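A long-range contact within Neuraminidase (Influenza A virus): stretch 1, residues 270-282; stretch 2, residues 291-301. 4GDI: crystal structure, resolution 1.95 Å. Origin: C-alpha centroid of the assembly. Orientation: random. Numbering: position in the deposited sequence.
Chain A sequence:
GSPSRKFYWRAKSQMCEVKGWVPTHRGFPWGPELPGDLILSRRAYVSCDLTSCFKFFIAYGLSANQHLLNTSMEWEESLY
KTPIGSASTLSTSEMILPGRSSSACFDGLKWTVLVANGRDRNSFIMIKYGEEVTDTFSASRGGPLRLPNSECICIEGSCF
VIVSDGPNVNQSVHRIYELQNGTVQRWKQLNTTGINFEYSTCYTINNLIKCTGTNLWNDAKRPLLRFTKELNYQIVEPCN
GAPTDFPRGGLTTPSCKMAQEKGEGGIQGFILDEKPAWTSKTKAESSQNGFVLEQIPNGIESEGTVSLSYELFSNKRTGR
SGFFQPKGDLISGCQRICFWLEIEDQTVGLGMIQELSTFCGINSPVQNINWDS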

ATOM      1  N   PHE A 270     -11.084  31.810   7.077  1.00 23.88           N
ATOM      2  CA  PHE A 270     -10.611  32.407   5.832  1.00 19.67           C
ATOM      3  C   PHE A 270     -11.602  33.390   5.209  1.00 24.02           C
ATOM      4  O   PHE A 270     -12.813  33.282   5.418  1.00 19.91           O
ATOM      5  CB  PHE A 270     -10.316  31.297   4.815  1.00 17.00           C
ATOM      6  CG  PHE A 270     -11.546  30.562   4.325  1.00 16.00           C
ATOM      7  CD1 PHE A 270     -12.257  31.026   3.240  1.00 22.18           C
ATOM      8  CD2 PHE A 270     -11.974  29.392   4.944  1.00 20.71           C
ATOM      9  CE1 PHE A 270     -13.379  30.344   2.773  1.00 19.84           C
ATOM     10  CE2 PHE A 270     -13.095  28.701   4.483  1.00 20.35           C
ATOM     11  CZ  PHE A 270     -13.801  29.183   3.405  1.00 19.54           C
ATOM     12  N   ILE A 271     -11.050  34.330   4.444  1.00 23.68           N
ATOM     13  CA  ILE A 271     -11.801  35.247   3.573  1.00 18.48           C
ATOM     14  C   ILE A 271     -11.111  35.226   2.209  1.00 20.17           C
ATOM     15  O   ILE A 271      -9.909  35.471   2.126  1.00 20.72           O
ATOM     16  CB  ILE A 271     -11.783  36.694   4.128  1.00 18.78           C
ATOM     17  CG1 ILE A 271     -12.578  36.774   5.440  1.00 16.58           C
ATOM     18  CG2 ILE A 271     -12.307  37.699   3.091  1.00 23.43           C
ATOM     19  CD1 ILE A 271     -12.690  38.166   6.014  1.00 22.36           C
ATOM     20  N   LEU A 272     -11.841  34.899   1.148  1.00 23.46           N
ATOM     21  CA  LEU A 272     -11.280  35.005  -0.195  1.00 24.04           C
ATOM     22  C   LEU A 272     -11.220  36.470  -0.589  1.00 26.53           C
ATOM     23  O   LEU A 272     -12.237  37.089  -0.892  1.00 25.40           O
ATOM     24  CB  LEU A 272     -12.099  34.214  -1.209  1.00 21.73           C
ATOM     25  CG  LEU A 272     -11.489  34.052  -2.605  1.00 27.25           C
ATOM     26  CD1 LEU A 272     -10.174  33.312  -2.538  1.00 31.29           C
ATOM     27  CD2 LEU A 272     -12.450  33.309  -3.531  1.00 30.04           C
ATOM     28  N   ASP A 273     -10.003  36.997  -0.605  1.00 18.87           N
ATOM     29  CA  ASP A 273      -9.748  38.426  -0.714  1.00 20.69           C
ATOM     30  C   ASP A 273      -9.536  38.804  -2.184  1.00 22.00           C
ATOM     31  O   ASP A 273      -8.430  39.129  -2.605  1.00 25.01           O
ATOM     32  CB  ASP A 273      -8.532  38.770   0.148  1.00 26.45           C
ATOM     33  CG  ASP A 273      -8.183  40.240   0.131  1.00 30.12           C
ATOM     34  OD1 ASP A 273      -9.004  41.071  -0.332  1.00 27.74           O
ATOM     35  OD2 ASP A 273      -7.070  40.556   0.598  1.00 25.16           O
ATOM     36  N   GLU A 274     -10.637  38.738  -2.931  1.00 25.67           N
ATOM     37  CA  GLU A 274     -10.684  39.069  -4.345  1.00 32.01           C
ATOM     38  C   GLU A 274     -11.879  40.003  -4.622  1.00 31.35           C
ATOM     39  O   GLU A 274     -12.507  40.528  -3.708  1.00 29.33           O
ATOM     40  CB  GLU A 274     -10.830  37.778  -5.155  1.00 26.50           C
ATOM     41  CG  GLU A 274      -9.737  36.763  -4.874  1.00 28.79           C
ATOM     42  CD  GLU A 274      -8.390  37.231  -5.388  1.00 27.71           C
ATOM     43  OE1 GLU A 274      -8.389  37.897  -6.444  1.00 30.38           O
ATOM     44  OE2 GLU A 274      -7.345  36.953  -4.749  1.00 28.99           O
ATOM     45  N   LYS A 275     -12.180  40.200  -5.894  1.00 25.37           N
ATOM     46  CA  LYS A 275     -13.384  40.902  -6.302  1.00 27.50           C
ATOM     47  C   LYS A 275     -14.087  40.042  -7.340  1.00 29.35           C
ATOM     48  O   LYS A 275     -13.608  39.922  -8.463  1.00 31.30           O
ATOM     49  CB  LYS A 275     -13.043  42.255  -6.919  1.00 34.34           C
ATOM     50  CG  LYS A 275     -12.514  43.283  -5.936  1.00 39.71           C
ATOM     51  CD  LYS A 275     -12.516  44.672  -6.564  1.00 43.34           C
ATOM     52  CE  LYS A 275     -11.714  45.650  -5.726  1.00 52.51           C
ATOM     53  NZ  LYS A 275     -10.997  46.639  -6.579  1.00 71.32           N
ATOM     54  N   PRO A 276     -15.214  39.423  -6.973  1.00 27.86           N
ATOM     55  CA  PRO A 276     -15.869  39.428  -5.661  1.00 25.04           C
ATOM     56  C   PRO A 276     -15.055  38.754  -4.570  1.00 26.04           C
ATOM     57  O   PRO A 276     -14.227  37.885  -4.857  1.00 25.07           O
ATOM     58  CB  PRO A 276     -17.127  38.588  -5.902  1.00 29.61           C
ATOM     59  CG  PRO A 276     -17.374  38.682  -7.365  1.00 34.91           C
ATOM     60  CD  PRO A 276     -16.010  38.686  -7.968  1.00 34.30           C
ATOM     61  N   ALA A 277     -15.314  39.154  -3.328  1.00 30.16           N
ATOM     62  CA  ALA A 277     -14.765  38.476  -2.170  1.00 26.72           C
ATOM     63  C   ALA A 277     -15.760  37.436  -1.687  1.00 26.88           C
ATOM     64  O   ALA A 277     -16.942  37.501  -2.019  1.00 26.41           O
ATOM     65  CB  ALA A 277     -14.492  39.473  -1.064  1.00 20.90           C
ATOM     66  N   TRP A 278     -15.281  36.483  -0.894  1.00 25.72           N
ATOM     67  CA  TRP A 278     -16.172  35.573  -0.179  1.00 24.50           C
ATOM     68  C   TRP A 278     -15.794  35.539   1.280  1.00 23.69           C
ATOM     69  O   TRP A 278     -14.609  35.416   1.612  1.00 22.11           O
ATOM     70  CB  TRP A 278     -16.082  34.163  -0.739  1.00 20.71           C
ATOM     71  CG  TRP A 278     -16.705  33.999  -2.079  1.00 25.47           C
ATOM     72  CD1 TRP A 278     -16.160  34.323  -3.281  1.00 22.69           C
ATOM     73  CD2 TRP A 278     -17.994  33.447  -2.357  1.00 23.68           C
ATOM     74  NE1 TRP A 278     -17.023  33.996  -4.294  1.00 27.66           N
ATOM     75  CE2 TRP A 278     -18.158  33.455  -3.751  1.00 26.63           C
ATOM     76  CE3 TRP A 278     -19.023  32.938  -1.561  1.00 21.98           C
ATOM     77  CZ2 TRP A 278     -19.314  32.992  -4.366  1.00 22.97           C
ATOM     78  CZ3 TRP A 278     -20.171  32.477  -2.173  1.00 26.94           C
ATOM     79  CH2 TRP A 278     -20.306  32.504  -3.560  1.00 31.81           C
ATOM     80  N   THR A 279     -16.800  35.668   2.145  1.00 20.59           N
ATOM     81  CA  THR A 279     -16.623  35.499   3.577  1.00 20.71           C
ATOM     82  C   THR A 279     -17.145  34.144   3.969  1.00 24.81           C
ATOM     83  O   THR A 279     -17.932  33.547   3.233  1.00 20.65           O
ATOM     84  CB  THR A 279     -17.379  36.571   4.376  1.00 25.17           C
ATOM     85  OG1 THR A 279     -18.737  36.612   3.943  1.00 31.64           O
ATOM     86  CG2 THR A 279     -16.739  37.950   4.163  1.00 28.76           C
ATOM     87  N   SER A 280     -16.729  33.669   5.138  1.00 23.25           N
ATOM     88  CA  SER A 280     -17.209  32.392   5.639  1.00 22.14           C
ATOM     89  C   SER A 280     -17.344  32.435   7.162  1.00 19.21           C
ATOM     90  O   SER A 280     -16.522  33.028   7.854  1.00 20.36           O
ATOM     91  CB  SER A 280     -16.275  31.262   5.178  1.00 26.54           C
ATOM     92  OG  SER A 280     -14.962  31.484   5.632  1.00 26.36           O
ATOM     93  N   LYS A 281     -18.407  31.825   7.680  1.00 23.49           N
ATOM     94  CA  LYS A 281     -18.674  31.868   9.113  1.00 23.21           C
ATOM     95  C   LYS A 281     -19.721  30.836   9.555  1.00 23.49           C
ATOM     96  O   LYS A 281     -20.462  30.264   8.737  1.00 27.12           O
ATOM     97  CB  LYS A 281     -19.132  33.271   9.506  1.00 23.96           C
ATOM     98  CG  LYS A 281     -20.452  33.693   8.838  1.00 28.01           C
ATOM     99  CD  LYS A 281     -20.885  35.107   9.254  1.00 28.68           C
ATOM    100  CE  LYS A 281     -22.330  35.404   8.815  1.00 39.15           C
ATOM    101  NZ  LYS A 281     -22.834  36.706   9.359  1.00 39.59           N
ATOM    102  N   THR A 282     -19.760  30.588  10.857  1.00 33.83           N
ATOM    103  CA  THR A 282     -20.823  29.777  11.443  1.00 26.24           C
ATOM    104  C   THR A 282     -22.182  30.405  11.096  1.00 31.42           C
ATOM    105  O   THR A 282     -22.311  31.622  10.989  1.00 29.52           O
ATOM    106  CB  THR A 282     -20.669  29.689  12.962  1.00 26.77           C
ATOM    107  OG1 THR A 282     -20.668  31.008  13.516  1.00 26.61           O
ATOM    108  CG2 THR A 282     -19.341  28.974  13.348  1.00 27.94           C
ATOM    109  N   PHE A 291     -22.220  26.436   8.500  1.00 33.92           N
ATOM    110  CA  PHE A 291     -21.175  27.179   7.799  1.00 25.87           C
ATOM    111  C   PHE A 291     -21.791  27.863   6.596  1.00 23.82           C
ATOM    112  O   PHE A 291     -22.493  27.239   5.784  1.00 26.18           O
ATOM    113  CB  PHE A 291     -20.042  26.249   7.364  1.00 30.57           C
ATOM    114  CG  PHE A 291     -18.697  26.917   7.247  1.00 25.59           C
ATOM    115  CD1 PHE A 291     -18.050  27.419   8.361  1.00 24.79           C
ATOM    116  CD2 PHE A 291     -18.054  26.990   6.027  1.00 28.15           C
ATOM    117  CE1 PHE A 291     -16.805  28.010   8.255  1.00 25.90           C
ATOM    118  CE2 PHE A 291     -16.797  27.581   5.920  1.00 21.83           C
ATOM    119  CZ  PHE A 291     -16.178  28.088   7.032  1.00 25.08           C
ATOM    120  N   VAL A 292     -21.513  29.155   6.473  1.00 25.09           N
ATOM    121  CA  VAL A 292     -22.141  29.978   5.452  1.00 28.60           C
ATOM    122  C   VAL A 292     -21.103  30.756   4.626  1.00 24.51           C
ATOM    123  O   VAL A 292     -20.230  31.436   5.173  1.00 26.02           O
ATOM    124  CB  VAL A 292     -23.130  30.959   6.114  1.00 28.31           C
ATOM    125  CG1 VAL A 292     -23.715  31.918   5.087  1.00 39.25           C
ATOM    126  CG2 VAL A 292     -24.232  30.186   6.811  1.00 40.80           C
ATOM    127  N   LEU A 293     -21.216  30.639   3.310  1.00 19.89           N
ATOM    128  CA  LEU A 293     -20.335  31.328   2.375  1.00 21.83           C
ATOM    129  C   LEU A 293     -21.119  32.479   1.739  1.00 30.50           C
ATOM    130  O   LEU A 293     -22.195  32.266   1.187  1.00 34.86           O
ATOM    131  CB  LEU A 293     -19.858  30.357   1.298  1.00 25.01           C
ATOM    132  CG  LEU A 293     -18.540  29.619   1.582  1.00 26.86           C
ATOM    133  CD1 LEU A 293     -17.351  30.538   1.351  1.00 25.53           C
ATOM    134  CD2 LEU A 293     -18.523  29.099   2.997  1.00 27.85           C
ATOM    135  N   GLU A 294     -20.595  33.696   1.832  1.00 25.23           N
ATOM    136  CA  GLU A 294     -21.272  34.854   1.244  1.00 24.17           C
ATOM    137  C   GLU A 294     -20.364  35.610   0.289  1.00 32.41           C
ATOM    138  O   GLU A 294     -19.197  35.879   0.586  1.00 28.85           O
ATOM    139  CB  GLU A 294     -21.786  35.774   2.341  1.00 25.94           C
ATOM    140  CG  GLU A 294     -22.884  35.120   3.191  1.00 35.55           C
ATOM    141  CD  GLU A 294     -23.356  35.998   4.334  1.00 44.71           C
ATOM    142  OE1 GLU A 294     -22.561  36.242   5.265  1.00 57.12           O
ATOM    143  OE2 GLU A 294     -24.528  36.434   4.305  1.00 51.95           O
ATOM    144  N   GLN A 295     -20.912  35.939  -0.874  1.00 26.97           N
ATOM    145  CA  GLN A 295     -20.182  36.671  -1.893  1.00 19.67           C
ATOM    146  C   GLN A 295     -20.431  38.178  -1.795  1.00 34.21           C
ATOM    147  O   GLN A 295     -21.578  38.621  -1.680  1.00 29.78           O
ATOM    148  CB  GLN A 295     -20.624  36.188  -3.266  1.00 21.32           C
ATOM    149  CG  GLN A 295     -19.793  36.758  -4.407  1.00 24.61           C
ATOM    150  CD  GLN A 295     -20.472  36.573  -5.753  1.00 34.71           C
ATOM    151  OE1 GLN A 295     -21.653  36.856  -5.894  1.00 33.87           O
ATOM    152  NE2 GLN A 295     -19.732  36.091  -6.739  1.00 31.80           N
ATOM    153  N   ILE A 296     -19.346  38.944  -1.852  1.00 20.66           N
ATOM    154  CA  ILE A 296     -19.376  40.398  -1.798  1.00 26.19           C
ATOM    155  C   ILE A 296     -18.695  40.931  -3.050  1.00 31.28           C
ATOM    156  O   ILE A 296     -17.471  41.043  -3.088  1.00 30.05           O
ATOM    157  CB  ILE A 296     -18.620  40.948  -0.571  1.00 28.66           C
ATOM    158  CG1 ILE A 296     -19.187  40.382   0.727  1.00 26.25           C
ATOM    159  CG2 ILE A 296     -18.704  42.463  -0.526  1.00 29.54           C
ATOM    160  CD1 ILE A 296     -18.396  40.824   1.963  1.00 27.24           C
ATOM    161  N   PRO A 297     -19.491  41.243  -4.088  1.00 32.80           N
ATOM    162  CA  PRO A 297     -18.985  41.639  -5.407  1.00 30.07           C
ATOM    163  C   PRO A 297     -17.969  42.775  -5.402  1.00 27.34           C
ATOM    164  O   PRO A 297     -17.044  42.769  -6.219  1.00 28.08           O
ATOM    165  CB  PRO A 297     -20.263  42.056  -6.145  1.00 32.87           C
ATOM    166  CG  PRO A 297     -21.281  41.130  -5.596  1.00 33.48           C
ATOM    167  CD  PRO A 297     -20.957  41.070  -4.111  1.00 27.64           C
ATOM    168  N   ASN A 298     -18.110  43.734  -4.501  1.00 24.94           N
ATOM    169  CA  ASN A 298     -17.214  44.886  -4.543  1.00 29.89           C
ATOM    170  C   ASN A 298     -15.965  44.740  -3.685  1.00 30.23           C
ATOM    171  O   ASN A 298     -15.158  45.664  -3.594  1.00 34.69           O
ATOM    172  CB  ASN A 298     -17.987  46.164  -4.216  1.00 34.72           C
ATOM    173  CG  ASN A 298     -18.987  46.528  -5.318  1.00 39.12           C
ATOM    174  OD1 ASN A 298     -18.822  46.129  -6.465  1.00 38.21           O
ATOM    175  ND2 ASN A 298     -20.017  47.277  -4.969  1.00 35.80           N
ATOM    176  N   GLY A 299     -15.797  43.569  -3.074  1.00 34.77           N
ATOM    177  CA  GLY A 299     -14.575  43.256  -2.351  1.00 29.81           C
ATOM    178  C   GLY A 299     -14.690  43.514  -0.865  1.00 34.53           C
ATOM    179  O   GLY A 299     -15.624  44.175  -0.405  1.00 25.57           O
ATOM    180  N   ILE A 300     -13.721  43.003  -0.112  1.00 27.88           N
ATOM    181  CA  ILE A 300     -13.819  43.005   1.337  1.00 25.70           C
ATOM    182  C   ILE A 300     -13.637  44.395   1.942  1.00 21.72           C
ATOM    183  O   ILE A 300     -13.951  44.620   3.117  1.00 25.43           O
ATOM    184  CB  ILE A 300     -12.807  42.019   1.967  1.00 24.59           C
ATOM    185  CG1 ILE A 300     -13.233  41.675   3.392  1.00 25.60           C
ATOM    186  CG2 ILE A 300     -11.390  42.588   1.942  1.00 26.33           C
ATOM    187  CD1 ILE A 300     -14.600  40.978   3.477  1.00 28.30           C
ATOM    188  N   GLU A 301     -13.122  45.338   1.162  1.00 23.53           N
ATOM    189  CA  GLU A 301     -13.004  46.701   1.661  1.00 27.58           C
ATOM    190  C   GLU A 301     -14.159  47.600   1.222  1.00 36.97           C
ATOM    191  O   GLU A 301     -14.095  48.811   1.392  1.00 32.05           O
ATOM    192  CB  GLU A 301     -11.682  47.313   1.236  1.00 28.00           C
ATOM    193  CG  GLU A 301     -10.472  46.628   1.844  1.00 35.08           C
ATOM    194  CD  GLU A 301      -9.173  47.207   1.334  1.00 42.58           C
ATOM    195  OE1 GLU A 301      -8.791  46.888   0.183  1.00 40.18           O
ATOM    196  OE2 GLU A 301      -8.547  47.982   2.085  1.00 47.82           O
TER
HETATM  197  O   HOH W   1     -11.436  41.678  -1.414  1.00 22.16           O
HETATM  198  O   HOH W   2     -17.153  35.388  -7.218  1.00 36.44           O
HETATM  199  O   HOH W   3     -20.207  34.398   5.317  1.00 32.51           O
HETATM  200  O   HOH W   4     -20.497  38.613   4.788  1.00 41.88           O

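Two adjacent antiparallel strands illustrate a general principle: the backbone fixes the register, and the alternation of side chains then gives each face of the sheet its own chemistry. In this neuraminidase contact, strand 277-281 runs beside strand 291-296 with their directions 153° apart, and the two stretches bury 1064 Å² between them.

The backbone hydrogen bonds come in three reciprocal pairs, at every second residue. Ala 277 N donates to Ile 296 O at 2.9 Å, and Ile 296 N returns a bond to Ala 277 O at 2.8 Å. Thr 279 N reaches Glu 294 O at 2.9 Å, answered by Glu 294 N to Thr 279 O at 3.0 Å. In the third pair, Lys 281 N to Val 292 O measures 3.1 Å and Val 292 N to Lys 281 O 2.7 Å, with angles at hydrogen of 145° and 150°, more bent than in the other two pairs. Between these rungs lie the non-hydrogen-bonded pairs, Trp 278 with Gln 295 and Ser 280 with Leu 293. Here the strands come closer, with CA atoms 4.5 and 4.6 Å apart, and CA-H groups approach carbonyl oxygens that already accept N-H bonds: Trp 278 CA lies 3.1 Å from Glu 294 O, and Ser 280 CA 3.2 Å from Val 292 O.

Aromatic and apolar packing marks the face carrying Trp 278, Ser 280, Leu 293 and Gln 295. Gln 295 CB sits 3.5 Å from the centroid of the six-membered ring of Trp 278 and only 8° off its normal, a CH-pi contact squarely over the ring face. The same indole meets Leu 293, whose CB is 3.9 Å from Trp 278 CE3. Farther along, Phe 270 CE2 approaches Phe 291 CZ at 4.0 Å. Ser 280 sits among these groups, its CB 3.7 Å from Phe 291 CZ, and its OG donates a hydrogen bond to Phe 270 O at 2.8 Å within its own stretch.

The other face combines apolar contacts with polar ones. Ala 277 CB is 4.3 Å from Ile 300 CB, while Ile 300 CD1 lies 4.0 Å from Ile 271 CG2 and 3.8 Å from Thr 279 CG2. Toward the other end, Lys 281 NZ and Glu 294 OE1 carry opposite charges but stand 4.1 Å apart, beyond a salt bridge.

Water adds further polar links. Water 3 accepts from Thr 279 OG1 and donates to Val 292 O and Glu 294 OE1, each at 3.0 Å; water 4 donates to the same Thr 279 OG1 and Glu 294 OE1. On the tryptophan side, water 2 accepts from both Trp 278 NE1 and Gln 295 NE2. Water 1 donates to Asp 273 OD1 and Glu 274 O and accepts from Ile 300 N.

Where the second strand ends, a type I turn from Ile 296 to Gly 299 redirects the chain. Gly 299 has phi/psi of 96/167, angles that would jam a CB against the preceding carbonyl; an ideal CB would also lie a tight 3.2 Å from Lys 275 CG.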